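Local atomic coordinates of salivary nitrophorin (Cimex lectularius, PDB entry 1NTF), a protein that carries nitric oxide on a heme in the saliva of the bed bug and delivers it to the victim during feeding, causing vasodilation. Residues G34-V39 against Y89-H94. Numbering follows the deposited sequence.
Sequences GETPDV and YCLEKH. With HEM (protoporphyrin IX containing Fe), chain B.
An antiparallel β-bridge between Val-39 and Cys-90 marks where strand 39-46 starts beside the end of strand 84-91, in the six-stranded sheet of a DNase I-like (inositol polyphosphate 5-phosphatase-related) fold. The two residues form a non-hydrogen-bonded pair with CA atoms 4.6 Å apart, and their side chains share one sheet face, where Val-39 CG2 touches Cys-90 SG at 4.2 Å. Next to this pair, Leu-91 N donates to Asp-38 O over 3.0 Å; the N-H...O angle of 170° shows a nearly straight bond.

Beyond the strand, the 3-10 turn 92-94 swings His-94 back toward the loop. Its NE2 donates to Asp-38 OD1 at 2.6 Å, with the oxygen close to the ring plane. The carboxylate is met from above: NE2 lies 39° out of the Asp-38 carboxylate plane. A chi1 of -58° sets Asp-38 CG anti to its carbonyl carbon, and from there OD1 meets His-94 while OD2 accepts from Ser-8 N on strand 6-17. His-94 ND1 is hydrogen-bonded to Tyr-125 OH, so partners at both ring nitrogens fix the imidazole's rotation. Leu-91 packs alongside: CD2 lies against Asp-38 OD1, while CD1 meets Thr-36 CG2 at 4.1 Å, the two side chains crossing at roughly a right angle.

Tyr-89 links this strand end to the cofactor. Its ring leads away from the loop and packs on helix 57-71, which carries Cys-60, the proximal heme ligand; in the plane of that ring, Tyr-89 OH donates to heme propionate O2A at 2.5 Å.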
loop_
_atom_site.group_PDB
_atom_site.type_symbol
_atom_site.label_atom_id
_atom_site.label_comp_id
_atom_site.label_asym_id
_atom_site.label_seq_id
_atom_site.Cartn_x
_atom_site.Cartn_y
_atom_site.Cartn_z
ATOM N N GLY A 34 -4.252 20.529 -4.417
ATOM C CA GLY A 34 -3.684 21.526 -3.535
ATOM C C GLY A 34 -3.382 21.082 -2.098
ATOM O O GLY A 34 -2.799 21.875 -1.316
ATOM N N GLU A 35 -3.737 19.832 -1.761
ATOM C CA GLU A 35 -3.498 19.273 -0.421
ATOM C C GLU A 35 -1.999 19.076 -0.221
ATOM O O GLU A 35 -1.298 18.700 -1.176
ATOM C CB GLU A 35 -4.257 17.944 -0.250
ATOM C CG GLU A 35 -5.786 18.071 -0.103
ATOM C CD GLU A 35 -6.591 16.858 -0.646
ATOM O OE1 GLU A 35 -6.073 16.026 -1.400
ATOM O OE2 GLU A 35 -7.781 16.727 -0.339
ATOM N N THR A 36 -1.518 19.345 1.008
ATOM C CA THR A 36 -0.120 19.105 1.414
ATOM C C THR A 36 -0.112 18.199 2.675
ATOM O O THR A 36 -0.107 18.657 3.794
ATOM C CB THR A 36 0.694 20.440 1.678
ATOM O OG1 THR A 36 0.977 21.146 0.447
ATOM C CG2 THR A 36 2.079 20.107 2.160
ATOM N N PRO A 37 -0.126 16.885 2.496
ATOM C CA PRO A 37 -0.221 16.003 3.662
ATOM C C PRO A 37 1.055 15.957 4.432
ATOM O O PRO A 37 2.106 16.248 3.881
ATOM C CB PRO A 37 -0.576 14.640 3.051
ATOM C CG PRO A 37 -0.038 14.702 1.652
ATOM C CD PRO A 37 -0.131 16.151 1.216
ATOM N N ASP A 38 0.985 15.594 5.707
ATOM C CA ASP A 38 2.187 15.537 6.564
ATOM C C ASP A 38 3.084 14.404 6.254
ATOM O O ASP A 38 4.289 14.559 6.233
ATOM C CB ASP A 38 1.776 15.509 8.044
ATOM C CG ASP A 38 0.963 16.676 8.381
ATOM O OD1 ASP A 38 1.546 17.801 8.385
ATOM O OD2 ASP A 38 -0.256 16.630 8.533
ATOM N N VAL A 39 2.484 13.256 5.921
ATOM C CA VAL A 39 3.221 12.057 5.623
ATOM C C VAL A 39 2.712 11.437 4.329
ATOM O O VAL A 39 1.509 11.439 4.027
ATOM C CB VAL A 39 3.033 11.023 6.781
ATOM C CG1 VAL A 39 3.837 9.742 6.460
ATOM C CG2 VAL A 39 3.486 11.613 8.020
ATOM N N TYR A 89 7.954 9.554 3.155
ATOM C CA TYR A 89 8.332 10.967 3.192
ATOM C C TYR A 89 7.580 11.649 4.322
ATOM O O TYR A 89 6.396 11.353 4.583
ATOM C CB TYR A 89 7.995 11.648 1.883
ATOM C CG TYR A 89 8.619 11.100 0.651
ATOM C CD1 TYR A 89 7.951 10.139 -0.134
ATOM C CD2 TYR A 89 9.881 11.517 0.209
ATOM C CE1 TYR A 89 8.511 9.630 -1.297
ATOM C CE2 TYR A 89 10.428 11.005 -0.948
ATOM C CZ TYR A 89 9.732 10.048 -1.689
ATOM O OH TYR A 89 10.243 9.475 -2.808
ATOM N N CYS A 90 8.221 12.634 4.949
ATOM C CA CYS A 90 7.556 13.437 5.973
ATOM C C CYS A 90 7.966 14.907 5.759
ATOM O O CYS A 90 9.093 15.208 5.368
ATOM C CB CYS A 90 7.975 12.924 7.374
ATOM S SG CYS A 90 7.081 13.638 8.771
ATOM N N LEU A 91 7.038 15.787 5.968
ATOM C CA LEU A 91 7.333 17.216 6.123
ATOM C C LEU A 91 8.401 17.416 7.160
ATOM O O LEU A 91 8.259 17.013 8.345
ATOM C CB LEU A 91 6.057 17.958 6.552
ATOM C CG LEU A 91 5.229 18.774 5.563
ATOM C CD1 LEU A 91 5.285 18.442 4.113
ATOM C CD2 LEU A 91 3.809 18.900 6.041
ATOM N N GLU A 92 9.483 18.002 6.674
ATOM C CA GLU A 92 10.681 18.413 7.423
ATOM C C GLU A 92 10.406 19.072 8.760
ATOM O O GLU A 92 11.100 18.812 9.734
ATOM C CB GLU A 92 11.502 19.415 6.569
ATOM C CG GLU A 92 12.860 18.899 6.139
ATOM C CD GLU A 92 13.956 19.079 7.186
ATOM O OE1 GLU A 92 14.932 19.791 6.868
ATOM O OE2 GLU A 92 13.869 18.494 8.312
ATOM N N LYS A 93 9.355 19.875 8.820
ATOM C CA LYS A 93 9.130 20.681 9.974
ATOM C C LYS A 93 8.764 19.797 11.160
ATOM O O LYS A 93 8.795 20.266 12.296
ATOM C CB LYS A 93 8.060 21.704 9.681
ATOM C CG LYS A 93 6.640 21.177 9.714
ATOM C CD LYS A 93 5.605 22.278 9.632
ATOM C CE LYS A 93 4.861 22.291 8.311
ATOM N NZ LYS A 93 3.385 22.485 8.533
ATOM N N HIS A 94 8.444 18.525 10.920
ATOM C CA HIS A 94 7.887 17.671 11.979
ATOM C C HIS A 94 8.976 16.881 12.688
ATOM O O HIS A 94 8.722 16.233 13.709
ATOM C CB HIS A 94 6.826 16.670 11.425
ATOM C CG HIS A 94 5.593 17.319 10.877
ATOM N ND1 HIS A 94 4.983 18.388 11.488
ATOM C CD2 HIS A 94 4.840 17.036 9.800
ATOM C CE1 HIS A 94 3.901 18.734 10.822
ATOM N NE2 HIS A 94 3.791 17.931 9.780
HETATM C CHA HEM B . 13.443 4.400 -5.975
HETATM C CHB HEM B . 8.682 4.592 -6.915
HETATM C CHC HEM B . 9.473 1.692 -10.670
HETATM C CHD HEM B . 14.019 0.904 -9.342
HETATM C C1A HEM B . 12.118 4.752 -5.905
HETATM C C2A HEM B . 11.521 5.709 -5.004
HETATM C C3A HEM B . 10.183 5.766 -5.252
HETATM C C4A HEM B . 9.920 4.836 -6.321
HETATM C CMA HEM B . 9.072 6.568 -4.563
HETATM C CAA HEM B . 12.345 6.531 -3.988
HETATM C CBA HEM B . 12.646 7.887 -4.680
HETATM C CGA HEM B . 13.351 8.887 -3.761
HETATM O O1A HEM B . 14.562 8.689 -3.587
HETATM O O2A HEM B . 12.715 9.861 -3.259
HETATM C C1B HEM B . 8.466 3.886 -8.067
HETATM C C2B HEM B . 7.197 3.689 -8.771
HETATM C C3B HEM B . 7.472 2.840 -9.801
HETATM C C4B HEM B . 8.862 2.503 -9.782
HETATM C CMB HEM B . 5.861 4.327 -8.338
HETATM C CAB HEM B . 6.583 2.264 -10.891
HETATM C CBB HEM B . 5.593 3.031 -11.361
HETATM C C1C HEM B . 10.734 1.151 -10.636
HETATM C C2C HEM B . 11.290 0.122 -11.503
HETATM C C3C HEM B . 12.559 -0.078 -11.109
HETATM C C4C HEM B . 12.821 0.813 -10.017
HETATM C CMC HEM B . 10.577 -0.578 -12.692
HETATM C CAC HEM B . 13.666 -1.009 -11.642
HETATM C CBC HEM B . 13.411 -2.079 -12.406
HETATM C C1D HEM B . 14.311 1.749 -8.301
HETATM C C2D HEM B . 15.568 1.807 -7.605
HETATM C C3D HEM B . 15.381 2.906 -6.568
HETATM C C4D HEM B . 14.032 3.393 -6.720
HETATM C CMD HEM B . 16.810 0.944 -7.853
HETATM C CAD HEM B . 16.443 3.311 -5.533
HETATM C CBD HEM B . 17.490 4.141 -6.205
HETATM C CGD HEM B . 18.577 4.533 -5.224
HETATM O O1D HEM B . 19.658 4.942 -5.750
HETATM O O2D HEM B . 18.351 4.454 -3.969
HETATM N NA HEM B . 11.124 4.276 -6.704
HETATM N NB HEM B . 9.411 3.131 -8.712
HETATM N NC HEM B . 11.678 1.548 -9.769
HETATM N ND HEM B . 13.452 2.681 -7.748
HETATM FE FE HEM B . 11.509 3.175 -8.426
#